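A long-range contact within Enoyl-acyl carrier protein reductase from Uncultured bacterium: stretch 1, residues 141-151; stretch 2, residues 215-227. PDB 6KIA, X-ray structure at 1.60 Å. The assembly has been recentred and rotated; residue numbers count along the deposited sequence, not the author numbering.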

# COMPACT_ATOMS: atom_id res chain seq x y z
N VAL A 141 -9.89 17.60 -11.68
CA VAL A 141 -9.41 17.78 -10.32
C VAL A 141 -8.27 18.80 -10.29
O VAL A 141 -8.28 19.70 -9.46
N MET A 142 -7.33 18.69 -11.22
CA MET A 142 -6.18 19.58 -11.24
C MET A 142 -6.60 21.00 -11.60
O MET A 142 -6.00 21.98 -11.13
N ALA A 143 -7.62 21.12 -12.44
CA ALA A 143 -8.15 22.44 -12.78
C ALA A 143 -8.68 23.11 -11.53
O ALA A 143 -8.34 24.28 -11.24
N GLU A 144 -9.42 22.35 -10.72
CA GLU A 144 -9.95 22.91 -9.47
C GLU A 144 -8.86 23.18 -8.42
O GLU A 144 -8.86 24.21 -7.74
N LEU A 145 -7.91 22.26 -8.30
CA LEU A 145 -6.83 22.37 -7.34
C LEU A 145 -5.91 23.55 -7.65
O LEU A 145 -5.40 24.19 -6.74
N ASP A 146 -5.70 23.81 -8.94
CA ASP A 146 -4.79 24.88 -9.34
C ASP A 146 -5.21 26.20 -8.70
O ASP A 146 -4.37 26.97 -8.25
N GLY A 147 -6.51 26.43 -8.63
CA GLY A 147 -7.04 27.65 -8.04
C GLY A 147 -6.87 27.73 -6.54
O GLY A 147 -7.01 28.80 -5.94
N MET A 148 -6.54 26.60 -5.93
CA MET A 148 -6.40 26.51 -4.48
C MET A 148 -4.96 26.60 -3.96
O MET A 148 -4.74 26.71 -2.76
N ILE A 149 -3.98 26.50 -4.86
CA ILE A 149 -2.58 26.51 -4.45
C ILE A 149 -1.93 27.82 -4.94
O ILE A 149 -1.71 28.00 -6.14
N PRO A 150 -1.63 28.75 -4.02
CA PRO A 150 -1.14 30.05 -4.51
C PRO A 150 0.30 29.97 -5.02
O PRO A 150 1.04 29.04 -4.65
N ASP A 151 0.68 30.92 -5.88
CA ASP A 151 2.08 31.10 -6.23
C ASP A 151 2.91 31.15 -4.97
O ASP A 151 2.54 31.84 -4.00
N HIS A 215 -0.30 9.31 -14.03
CA HIS A 215 -1.37 10.25 -14.37
C HIS A 215 -1.38 11.40 -13.40
O HIS A 215 -1.73 12.52 -13.75
N LEU A 216 -0.98 11.12 -12.16
CA LEU A 216 -0.85 12.17 -11.17
C LEU A 216 0.27 13.13 -11.53
O LEU A 216 0.08 14.35 -11.54
N ILE A 217 1.42 12.57 -11.89
CA ILE A 217 2.57 13.40 -12.21
C ILE A 217 2.32 14.24 -13.47
O ILE A 217 2.63 15.44 -13.52
N GLU A 218 1.78 13.60 -14.50
CA GLU A 218 1.48 14.31 -15.75
C GLU A 218 0.34 15.32 -15.61
O GLU A 218 0.39 16.43 -16.15
N GLY A 219 -0.70 14.92 -14.89
CA GLY A 219 -1.88 15.73 -14.71
C GLY A 219 -1.59 16.99 -13.91
O GLY A 219 -2.23 18.03 -14.12
N SER A 220 -0.60 16.92 -13.02
CA SER A 220 -0.27 18.07 -12.16
C SER A 220 0.88 18.93 -12.71
O SER A 220 1.39 19.81 -12.03
N ALA A 221 1.26 18.68 -13.96
CA ALA A 221 2.44 19.31 -14.56
C ALA A 221 2.35 20.83 -14.60
O ALA A 221 3.35 21.50 -14.34
N ALA A 222 1.18 21.36 -14.94
CA ALA A 222 1.00 22.82 -15.05
C ALA A 222 1.13 23.47 -13.68
O ALA A 222 1.80 24.51 -13.53
N ILE A 223 0.50 22.86 -12.69
CA ILE A 223 0.65 23.32 -11.32
C ILE A 223 2.11 23.30 -10.88
O ILE A 223 2.62 24.28 -10.32
N ARG A 224 2.77 22.16 -11.12
CA ARG A 224 4.18 21.98 -10.78
C ARG A 224 5.04 23.09 -11.38
O ARG A 224 5.86 23.70 -10.69
N ALA A 225 4.89 23.31 -12.68
CA ALA A 225 5.65 24.35 -13.37
C ALA A 225 5.41 25.74 -12.76
O ALA A 225 6.36 26.50 -12.53
N ARG A 226 4.15 26.05 -12.46
CA ARG A 226 3.85 27.39 -11.97
C ARG A 226 4.45 27.59 -10.57
O ARG A 226 5.01 28.66 -10.25
N LEU A 227 4.38 26.54 -9.74
CA LEU A 227 4.95 26.63 -8.40
C LEU A 227 6.47 26.69 -8.41
O LEU A 227 7.08 27.43 -7.65

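What holds the two stretches together most firmly? Arg226 does, reaching across with chi1 and chi2 both t and chi3 p so that its guanidinium meets three acceptors, all at its edge and near its plane. Asp146, chi1 t, forms a salt bridge in which OD1 takes hydrogen bonds from Arg226 NH2 at 2.9 Å and from Arg226 NE at 3.1 Å. A second salt bridge joins Arg226 NH1 to Asp151 OD1 at 2.9 Å, with Asp151 in chi1 m.

How does the backbone take part? The last residue of the type I turn from Asp146 to Ile149 brings its carbonyl between the two carboxylates along the guanidinium edge: Ile149 O accepts from Arg226 NH1 and from Arg226 NH2, each at 2.9 Å. All three guanidinium nitrogens therefore find acceptors in the first stretch, and the positive charge is shared between two acids.

Which side chains point in to form the apolar packing? Met142, Ile149 and Ile223 all direct CA-to-CB toward the other stretch. Ile223 (chi1 m, chi2 t) lies in the middle: its CD1 is 3.9 Å from Met142 SD and 4.1 Å from Leu145 CD2, while its CG2 is 4.2 Å from Ile149 CD1. Ile149, also m then t, places CG2 3.8 Å from Leu227 CD1, so the apolar contact continues alongside the arginine.

What closes the other end? Met142, with chi1 m, chi2 m and chi3 t, extends along the second stretch, its CE 3.7 Å from Leu216 CD1 and its SD 3.8 Å from Ser220 CB. Its CG also lies 3.3 Å from Gly219 O, close against the backbone where the helix ends. Ser220, chi1 p, turns its hydroxyl back to its own stretch, with OG donating to Leu216 O at 2.7 Å.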

# COMPACT_ATOMS: atom_id res chain seq x y z
CB VAL A 141 -8.91 16.45 -9.73
CG1 VAL A 141 -8.15 16.70 -8.45
CG2 VAL A 141 -10.08 15.52 -9.48
CB MET A 142 -5.11 19.06 -12.21
CG MET A 142 -4.46 17.78 -11.76
SD MET A 142 -3.68 17.92 -10.13
CE MET A 142 -3.51 16.19 -9.76
CB ALA A 143 -9.25 22.33 -13.82
CB GLU A 144 -11.02 21.98 -8.90
CG GLU A 144 -11.85 22.62 -7.81
CD GLU A 144 -13.05 21.78 -7.44
OE1 GLU A 144 -13.62 21.12 -8.33
OE2 GLU A 144 -13.43 21.78 -6.24
CB LEU A 145 -6.02 21.08 -7.33
CG LEU A 145 -4.94 20.95 -6.28
CD1 LEU A 145 -5.52 20.91 -4.87
CD2 LEU A 145 -4.12 19.70 -6.59
CB ASP A 146 -4.75 25.01 -10.87
CG ASP A 146 -3.79 26.08 -11.33
OD1 ASP A 146 -2.55 25.87 -11.22
OD2 ASP A 146 -4.26 27.13 -11.81
CB MET A 148 -6.99 25.18 -3.98
CG MET A 148 -8.38 24.87 -4.47
SD MET A 148 -8.86 23.29 -3.73
CE MET A 148 -10.22 22.81 -4.78
CB ILE A 149 -1.81 25.27 -4.98
CG1 ILE A 149 -2.59 23.99 -4.68
CG2 ILE A 149 -0.40 25.20 -4.39
CD1 ILE A 149 -1.95 22.76 -5.27
CB PRO A 150 -1.23 30.95 -3.27
CG PRO A 150 -1.16 29.99 -2.08
CD PRO A 150 -1.77 28.69 -2.55
CB ASP A 151 2.33 32.40 -7.01
CG ASP A 151 1.70 32.41 -8.39
OD1 ASP A 151 1.27 31.34 -8.85
OD2 ASP A 151 1.65 33.49 -9.03
CB HIS A 215 -2.72 9.55 -14.38
CG HIS A 215 -2.81 8.48 -15.41
ND1 HIS A 215 -2.25 8.61 -16.66
CD2 HIS A 215 -3.36 7.24 -15.37
CE1 HIS A 215 -2.45 7.50 -17.35
NE2 HIS A 215 -3.13 6.65 -16.59
CB LEU A 216 -0.58 11.56 -9.80
CG LEU A 216 -0.11 12.52 -8.71
CD1 LEU A 216 -1.09 13.70 -8.50
CD2 LEU A 216 0.15 11.75 -7.43
CB ILE A 217 3.83 12.53 -12.37
CG1 ILE A 217 4.24 11.99 -10.98
CG2 ILE A 217 4.99 13.36 -12.93
CD1 ILE A 217 5.29 10.88 -11.02
CB GLU A 218 1.16 13.30 -16.85
CG GLU A 218 2.41 12.66 -17.39
CD GLU A 218 2.12 11.56 -18.39
OE1 GLU A 218 0.94 11.23 -18.63
OE2 GLU A 218 3.09 11.07 -18.99
CB SER A 220 0.08 17.57 -10.76
OG SER A 220 1.23 16.73 -10.79
CB ALA A 221 2.68 18.77 -15.98
CB ALA A 222 -0.34 23.15 -15.67
CB ILE A 223 -0.19 22.44 -10.34
CG1 ILE A 223 -1.68 22.62 -10.61
CG2 ILE A 223 0.13 22.80 -8.91
CD1 ILE A 223 -2.58 21.63 -9.85
CB ARG A 224 4.68 20.59 -11.23
CG ARG A 224 6.11 20.32 -10.84
CD ARG A 224 6.53 18.86 -11.10
NE ARG A 224 6.58 18.52 -12.52
CZ ARG A 224 5.69 17.75 -13.15
NH1 ARG A 224 4.67 17.23 -12.48
NH2 ARG A 224 5.82 17.50 -14.45
CB ALA A 225 5.30 24.36 -14.83
CB ARG A 226 2.34 27.65 -11.98
CG ARG A 226 1.88 28.85 -11.14
CD ARG A 226 0.38 29.08 -11.21
NE ARG A 226 -0.41 28.02 -10.58
CZ ARG A 226 -0.65 27.95 -9.28
NH1 ARG A 226 -0.14 28.88 -8.47
NH2 ARG A 226 -1.37 26.96 -8.78
CB LEU A 227 4.49 25.42 -7.55
CG LEU A 227 2.98 25.33 -7.26
CD1 LEU A 227 2.71 24.13 -6.35
CD2 LEU A 227 2.42 26.61 -6.64